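PDB 3VOC: Beta/alpha-amylase from Paenibacillus polymyxa, which hydrolyses alpha-1,4-glucosidic linkages of starch, this chain being the secreted precursor's family 14 beta-amylase part, which removes maltose from non-reducing chain ends. Local coordinates for residues Lys207-Ala211 with Trp212-Leu216; Gly300-Tyr303 with Asp304-Arg307. All coordinates share one frame; numbering follows the deposited sequence.

Interaction 1. Residues Lys207-Ala211 with Trp212-Leu216; sequences KINAA and WGTKL
Ile208 and Asn209 receive the closing backbone bonds of helix 205-212: Trp212 N reaches Ile208 O at 2.9 Å, and Gly213 N reaches Asn209 O at 2.8 Å before the chain turns out of the helix. Gly213 has positive phi (81°), a conformation glycine adopts with little strain, and the chain then folds back along the last turn.

Asn209 holds that returning chain with both ends of its amide. Asn209 OD1 accepts twice: Thr214 OG1 donates to it at 2.6 Å, in the carbonyl plane on a lone pair, while Leu216 N comes to OD1 at 3.0 Å, tilted from that plane. On the other branch Asn209 ND2 donates to Leu216 O at 2.9 Å, with the acceptor in the amide plane. Acceptor and donor are thus both used, which fixes the flip of the amide and suits asparagine, whose amide carries a donor and an acceptor side by side. With chi1 at 48°, Thr214 OG1 lies between its own backbone N and carbonyl carbon, turned to Asn209.

One turn apart, Ile208 and Trp212 run side by side. Ile208 CG2 sits over one face of the indole, 3.6 Å from the centroid of the Trp212 six-membered ring, a CH-pi contact.

Beyond this helix end, Trp212 NE1 is hydrogen-bonded to Asp244 OD2 and the indole meets Tyr241 edge-to-face, both on helix 240-268, while Ile208 and Trp212 pack on Met198 of helix 188-202.

Interaction 2. Residues Gly300-Tyr303 with Asp304-Arg307; sequences GGYY and DYNR. With EDO (1,2-ethanediol), chain E.
Tyr302 and Tyr305 make the main apolar contact of this bend between two helices. Tyr305 CE1 comes to 3.7 Å from Tyr302 CD2, with the ring centroids 5.7 Å apart and the planes inclined at 53°. Tyr305 has CG beside its backbone N (chi1 -75°), which swings the ring back to cross Tyr302 at a slant. Tyrosine suits both places because each flat ring packs while its hydroxyl hydrogen-bonds elsewhere: Tyr302 OH with Leu164 O and Ser281 N, close to Glu163, the predicted proton donor, and Tyr305 OH with Glu297. Were Tyr305 cut back to an alanine, the Tyr302 ring would probably lose its neighbour on that side and Glu297 its hydroxyl partner. Separately, Arg307 NH1, hydrogen-bonded to Ser247 OG, approaches the edge of the Tyr303 ring, 4.2 Å from Tyr303 CE2.

The polar contact is a helix cap. Asp304, the N-cap of helix 305-315, accepts from Arg307 N through OD1 at 3.0 Å, the N-H lying well above the carboxylate plane. A short acidic side chain is apt here, where first-turn amides lack carbonyl partners within the helix.

A 1,2-ethanediol, probably from the crystallisation liquor, donates from O1 to Tyr302 O at 2.9 Å and rests C2 3.5 Å from Tyr305 CE2.

The bend joins helix 295-300, ended by a Schellman motif at Gly301, to helix 305-315. Tyr303 and Arg307 lie against helix 240-268, with Arg307 salt-bridged to Glu254, and Tyr305 packs on helix 338-352.

Overall arrangement
Both contacts are local turns at helix ends, in the helices and loops outside the eight-stranded barrel of the family 14 domain: interaction 1 finishes helix 205-212, and interaction 2 begins helix 305-315. Their centres are 25 Å apart and their nearest atoms about 11 Å apart, so they do not touch, but each packs against helix 240-268, interaction 1 through Trp212 and interaction 2 through Tyr303 and Arg307. Their settings differ. Interaction 1 is peripheral, its centre 35 Å from the chain's centre and away from the annotated sites. In interaction 2 the Tyr302 side chain is about 5 Å from that of Glu163 and about 7 Å from that of Lys279, which probably binds substrate.

Interaction 1. Residues Lys207-Ala211 with Trp212-Leu216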
ATOM      1  N   LYS A 207      19.849 -15.022  27.273  1.00 17.07           N
ATOM      2  CA  LYS A 207      19.087 -13.810  27.586  1.00 17.31           C
ATOM      3  C   LYS A 207      17.747 -13.737  26.849  1.00 16.95           C
ATOM      4  O   LYS A 207      16.794 -13.145  27.355  1.00 15.89           O
ATOM      5  CB  LYS A 207      19.949 -12.561  27.402  1.00 17.42           C
ATOM      6  CG  LYS A 207      20.960 -12.414  28.564  1.00 20.10           C
ATOM      7  CD  LYS A 207      22.050 -11.453  28.229  1.00 26.87           C
ATOM      8  CE  LYS A 207      22.851 -11.077  29.459  1.00 29.80           C
ATOM      9  NZ  LYS A 207      23.986 -10.184  29.040  1.00 34.37           N
ATOM     10  N   ILE A 208      17.681 -14.364  25.671  1.00 17.06           N
ATOM     11  CA  ILE A 208      16.406 -14.517  24.950  1.00 17.21           C
ATOM     12  C   ILE A 208      15.475 -15.433  25.741  1.00 17.90           C
ATOM     13  O   ILE A 208      14.316 -15.084  25.992  1.00 17.90           O
ATOM     14  CB  ILE A 208      16.596 -15.041  23.493  1.00 16.99           C
ATOM     15  CG1 ILE A 208      17.322 -13.997  22.637  1.00 15.51           C
ATOM     16  CG2 ILE A 208      15.242 -15.355  22.859  1.00 17.03           C
ATOM     17  CD1 ILE A 208      17.894 -14.542  21.297  1.00 15.43           C
ATOM     18  N   ASN A 209      15.990 -16.589  26.161  1.00 17.75           N
ATOM     19  CA  ASN A 209      15.238 -17.487  27.045  1.00 17.73           C
ATOM     20  C   ASN A 209      14.757 -16.773  28.315  1.00 17.86           C
ATOM     21  O   ASN A 209      13.621 -16.973  28.745  1.00 18.34           O
ATOM     22  CB  ASN A 209      16.090 -18.701  27.440  1.00 17.76           C
ATOM     23  CG  ASN A 209      16.135 -19.780  26.356  1.00 17.98           C
ATOM     24  OD1 ASN A 209      15.254 -19.875  25.490  1.00 18.47           O
ATOM     25  ND2 ASN A 209      17.166 -20.615  26.417  1.00 18.49           N
ATOM     26  N   ALA A 210      15.625 -15.951  28.904  1.00 17.39           N
ATOM     27  CA  ALA A 210      15.281 -15.188  30.119  1.00 17.98           C
ATOM     28  C   ALA A 210      14.072 -14.279  29.885  1.00 18.21           C
ATOM     29  O   ALA A 210      13.194 -14.156  30.742  1.00 17.90           O
ATOM     30  CB  ALA A 210      16.486 -14.365  30.605  1.00 17.75           C
ATOM     31  N   ALA A 211      14.023 -13.658  28.706  1.00 18.21           N
ATOM     32  CA  ALA A 211      12.942 -12.730  28.370  1.00 18.48           C
ATOM     33  C   ALA A 211      11.654 -13.443  28.003  1.00 18.63           C
ATOM     34  O   ALA A 211      10.553 -12.918  28.263  1.00 18.30           O
ATOM     35  CB  ALA A 211      13.361 -11.824  27.226  1.00 18.43           C
ATOM     36  N   TRP A 212      11.773 -14.612  27.374  1.00 17.96           N
ATOM     37  CA  TRP A 212      10.594 -15.284  26.847  1.00 18.51           C
ATOM     38  C   TRP A 212      10.056 -16.430  27.699  1.00 19.34           C
ATOM     39  O   TRP A 212       8.940 -16.874  27.476  1.00 19.05           O
ATOM     40  CB  TRP A 212      10.872 -15.847  25.466  1.00 17.85           C
ATOM     41  CG  TRP A 212      11.033 -14.844  24.379  1.00 18.26           C
ATOM     42  CD1 TRP A 212      10.799 -13.493  24.435  1.00 17.66           C
ATOM     43  CD2 TRP A 212      11.435 -15.130  23.042  1.00 16.96           C
ATOM     44  NE1 TRP A 212      11.050 -12.920  23.198  1.00 15.99           N
ATOM     45  CE2 TRP A 212      11.437 -13.904  22.329  1.00 16.93           C
ATOM     46  CE3 TRP A 212      11.785 -16.306  22.372  1.00 16.95           C
ATOM     47  CZ2 TRP A 212      11.795 -13.823  20.975  1.00 16.48           C
ATOM     48  CZ3 TRP A 212      12.160 -16.223  21.029  1.00 18.17           C
ATOM     49  CH2 TRP A 212      12.156 -14.989  20.348  1.00 18.02           C
ATOM     50  N   GLY A 213      10.859 -16.925  28.635  1.00 20.55           N
ATOM     51  CA  GLY A 213      10.458 -18.084  29.466  1.00 21.11           C
ATOM     52  C   GLY A 213      10.674 -19.396  28.741  1.00 21.49           C
ATOM     53  O   GLY A 213      10.144 -20.442  29.128  1.00 22.27           O
ATOM     54  N   THR A 214      11.475 -19.349  27.687  1.00 21.17           N
ATOM     55  CA  THR A 214      11.690 -20.500  26.836  1.00 21.38           C
ATOM     56  C   THR A 214      12.926 -21.275  27.303  1.00 21.60           C
ATOM     57  O   THR A 214      13.649 -20.803  28.183  1.00 20.75           O
ATOM     58  CB  THR A 214      11.847 -20.040  25.376  1.00 21.19           C
ATOM     59  OG1 THR A 214      12.781 -18.961  25.340  1.00 20.73           O
ATOM     60  CG2 THR A 214      10.489 -19.540  24.827  1.00 21.62           C
ATOM     61  N   LYS A 215      13.157 -22.447  26.710  1.00 21.99           N
ATOM     62  CA  LYS A 215      14.286 -23.308  27.084  1.00 24.06           C
ATOM     63  C   LYS A 215      15.111 -23.707  25.869  1.00 23.90           C
ATOM     64  O   LYS A 215      15.628 -24.824  25.815  1.00 24.29           O
ATOM     65  CB  LYS A 215      13.821 -24.604  27.786  1.00 24.32           C
ATOM     66  CG  LYS A 215      12.660 -24.487  28.754  1.00 28.07           C
ATOM     67  CD  LYS A 215      13.066 -23.869  30.068  1.00 31.61           C
ATOM     68  CE  LYS A 215      11.966 -24.097  31.108  1.00 33.59           C
ATOM     69  NZ  LYS A 215      12.156 -23.216  32.269  1.00 33.49           N
ATOM     70  N   LEU A 216      15.251 -22.800  24.905  1.00 24.08           N
ATOM     71  CA  LEU A 216      15.957 -23.119  23.664  1.00 24.22           C
ATOM     72  C   LEU A 216      17.423 -23.403  23.923  1.00 24.23           C
ATOM     73  O   LEU A 216      17.994 -22.852  24.854  1.00 24.15           O
ATOM     74  CB  LEU A 216      15.803 -21.989  22.647  1.00 24.60           C
ATOM     75  CG  LEU A 216      14.341 -21.623  22.400  1.00 26.34           C
ATOM     76  CD1 LEU A 216      14.262 -20.398  21.543  1.00 28.75           C
ATOM     77  CD2 LEU A 216      13.547 -22.789  21.781  1.00 28.86           C
TER

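Interaction 2. Residues Gly300-Tyr303 with Asp304-Arg307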
ATOM      1  N   GLY A 300      -0.830  -9.071   8.198  1.00 14.54           N
ATOM      2  CA  GLY A 300      -0.371  -8.070   7.247  1.00 13.92           C
ATOM      3  C   GLY A 300       0.799  -7.239   7.752  1.00 14.72           C
ATOM      4  O   GLY A 300       1.450  -6.548   6.974  1.00 14.00           O
ATOM      5  N   GLY A 301       1.045  -7.290   9.061  1.00 15.12           N
ATOM      6  CA  GLY A 301       2.200  -6.620   9.647  1.00 15.82           C
ATOM      7  C   GLY A 301       1.827  -5.515  10.610  1.00 15.90           C
ATOM      8  O   GLY A 301       2.693  -4.757  11.027  1.00 16.28           O
ATOM      9  N   TYR A 302       0.545  -5.403  10.969  1.00 16.04           N
ATOM     10  CA  TYR A 302       0.098  -4.268  11.782  1.00 16.21           C
ATOM     11  C   TYR A 302      -0.134  -4.664  13.218  1.00 17.16           C
ATOM     12  O   TYR A 302      -1.161  -5.266  13.563  1.00 17.55           O
ATOM     13  CB  TYR A 302      -1.155  -3.607  11.201  1.00 15.75           C
ATOM     14  CG  TYR A 302      -1.005  -3.149   9.763  1.00 16.17           C
ATOM     15  CD1 TYR A 302       0.255  -2.888   9.211  1.00 15.31           C
ATOM     16  CD2 TYR A 302      -2.125  -2.969   8.955  1.00 15.05           C
ATOM     17  CE1 TYR A 302       0.388  -2.472   7.880  1.00 15.37           C
ATOM     18  CE2 TYR A 302      -2.004  -2.568   7.631  1.00 15.40           C
ATOM     19  CZ  TYR A 302      -0.747  -2.301   7.101  1.00 15.53           C
ATOM     20  OH  TYR A 302      -0.652  -1.882   5.782  1.00 16.41           O
ATOM     21  N   TYR A 303       0.827  -4.293  14.054  1.00 17.57           N
ATOM     22  CA  TYR A 303       0.811  -4.593  15.481  1.00 17.94           C
ATOM     23  C   TYR A 303       0.428  -3.356  16.294  1.00 17.39           C
ATOM     24  O   TYR A 303      -0.244  -3.460  17.319  1.00 17.14           O
ATOM     25  CB  TYR A 303       2.211  -5.108  15.860  1.00 18.49           C
ATOM     26  CG  TYR A 303       2.560  -5.126  17.334  1.00 20.58           C
ATOM     27  CD1 TYR A 303       1.893  -5.975  18.225  1.00 22.85           C
ATOM     28  CD2 TYR A 303       3.584  -4.310  17.830  1.00 22.73           C
ATOM     29  CE1 TYR A 303       2.234  -6.007  19.574  1.00 25.37           C
ATOM     30  CE2 TYR A 303       3.925  -4.325  19.170  1.00 25.06           C
ATOM     31  CZ  TYR A 303       3.249  -5.179  20.033  1.00 25.74           C
ATOM     32  OH  TYR A 303       3.590  -5.185  21.357  1.00 29.46           O
ATOM     33  N   ASP A 304       0.847  -2.185  15.827  1.00 16.82           N
ATOM     34  CA  ASP A 304       0.719  -0.957  16.616  1.00 17.01           C
ATOM     35  C   ASP A 304       0.578   0.203  15.630  1.00 16.67           C
ATOM     36  O   ASP A 304       1.571   0.676  15.054  1.00 16.10           O
ATOM     37  CB  ASP A 304       1.956  -0.816  17.549  1.00 17.04           C
ATOM     38  CG  ASP A 304       1.972   0.481  18.371  1.00 18.57           C
ATOM     39  OD1 ASP A 304       1.186   1.412  18.106  1.00 18.04           O
ATOM     40  OD2 ASP A 304       2.828   0.570  19.285  1.00 19.43           O
ATOM     41  N   TYR A 305      -0.659   0.664  15.435  1.00 15.88           N
ATOM     42  CA  TYR A 305      -0.899   1.745  14.482  1.00 16.13           C
ATOM     43  C   TYR A 305      -0.279   3.062  14.947  1.00 16.05           C
ATOM     44  O   TYR A 305       0.135   3.874  14.120  1.00 14.92           O
ATOM     45  CB  TYR A 305      -2.393   1.955  14.251  1.00 16.21           C
ATOM     46  CG  TYR A 305      -3.057   0.910  13.395  1.00 16.27           C
ATOM     47  CD1 TYR A 305      -2.608   0.645  12.098  1.00 16.11           C
ATOM     48  CD2 TYR A 305      -4.160   0.212  13.866  1.00 18.29           C
ATOM     49  CE1 TYR A 305      -3.227  -0.311  11.311  1.00 16.37           C
ATOM     50  CE2 TYR A 305      -4.784  -0.744  13.083  1.00 17.41           C
ATOM     51  CZ  TYR A 305      -4.310  -1.002  11.809  1.00 16.39           C
ATOM     52  OH  TYR A 305      -4.940  -1.950  11.027  1.00 16.57           O
ATOM     53  N   ASN A 306      -0.219   3.290  16.259  1.00 16.05           N
ATOM     54  CA  ASN A 306       0.409   4.533  16.741  1.00 17.11           C
ATOM     55  C   ASN A 306       1.858   4.583  16.253  1.00 15.86           C
ATOM     56  O   ASN A 306       2.324   5.593  15.748  1.00 15.16           O
ATOM     57  CB  ASN A 306       0.379   4.645  18.277  1.00 18.46           C
ATOM     58  CG  ASN A 306      -0.998   5.006  18.825  1.00 24.22           C
ATOM     59  OD1 ASN A 306      -1.639   5.977  18.391  1.00 31.04           O
ATOM     60  ND2 ASN A 306      -1.444   4.245  19.814  1.00 30.58           N
ATOM     61  N   ARG A 307       2.567   3.471  16.415  1.00 14.69           N
ATOM     62  CA  ARG A 307       3.966   3.421  16.043  1.00 14.10           C
ATOM     63  C   ARG A 307       4.141   3.467  14.534  1.00 14.32           C
ATOM     64  O   ARG A 307       5.066   4.093  14.044  1.00 13.99           O
ATOM     65  CB  ARG A 307       4.611   2.150  16.574  1.00 14.13           C
ATOM     66  CG  ARG A 307       6.116   2.257  16.702  1.00 13.37           C
ATOM     67  CD  ARG A 307       6.652   0.972  17.298  1.00 15.95           C
ATOM     68  NE  ARG A 307       6.928  -0.015  16.255  1.00 15.49           N
ATOM     69  CZ  ARG A 307       7.115  -1.309  16.481  1.00 16.78           C
ATOM     70  NH1 ARG A 307       6.994  -1.794  17.710  1.00 15.48           N
ATOM     71  NH2 ARG A 307       7.416  -2.124  15.473  1.00 14.56           N
TER
HETATM   72  C1  EDO E 504      -3.859  -4.640  14.916  1.00 38.12           C
HETATM   73  O1  EDO E 504      -3.016  -5.416  15.770  1.00 37.06           O
HETATM   74  C2  EDO E 504      -3.815  -3.198  15.386  1.00 38.73           C
HETATM   75  O2  EDO E 504      -4.614  -3.106  16.573  1.00 39.61           O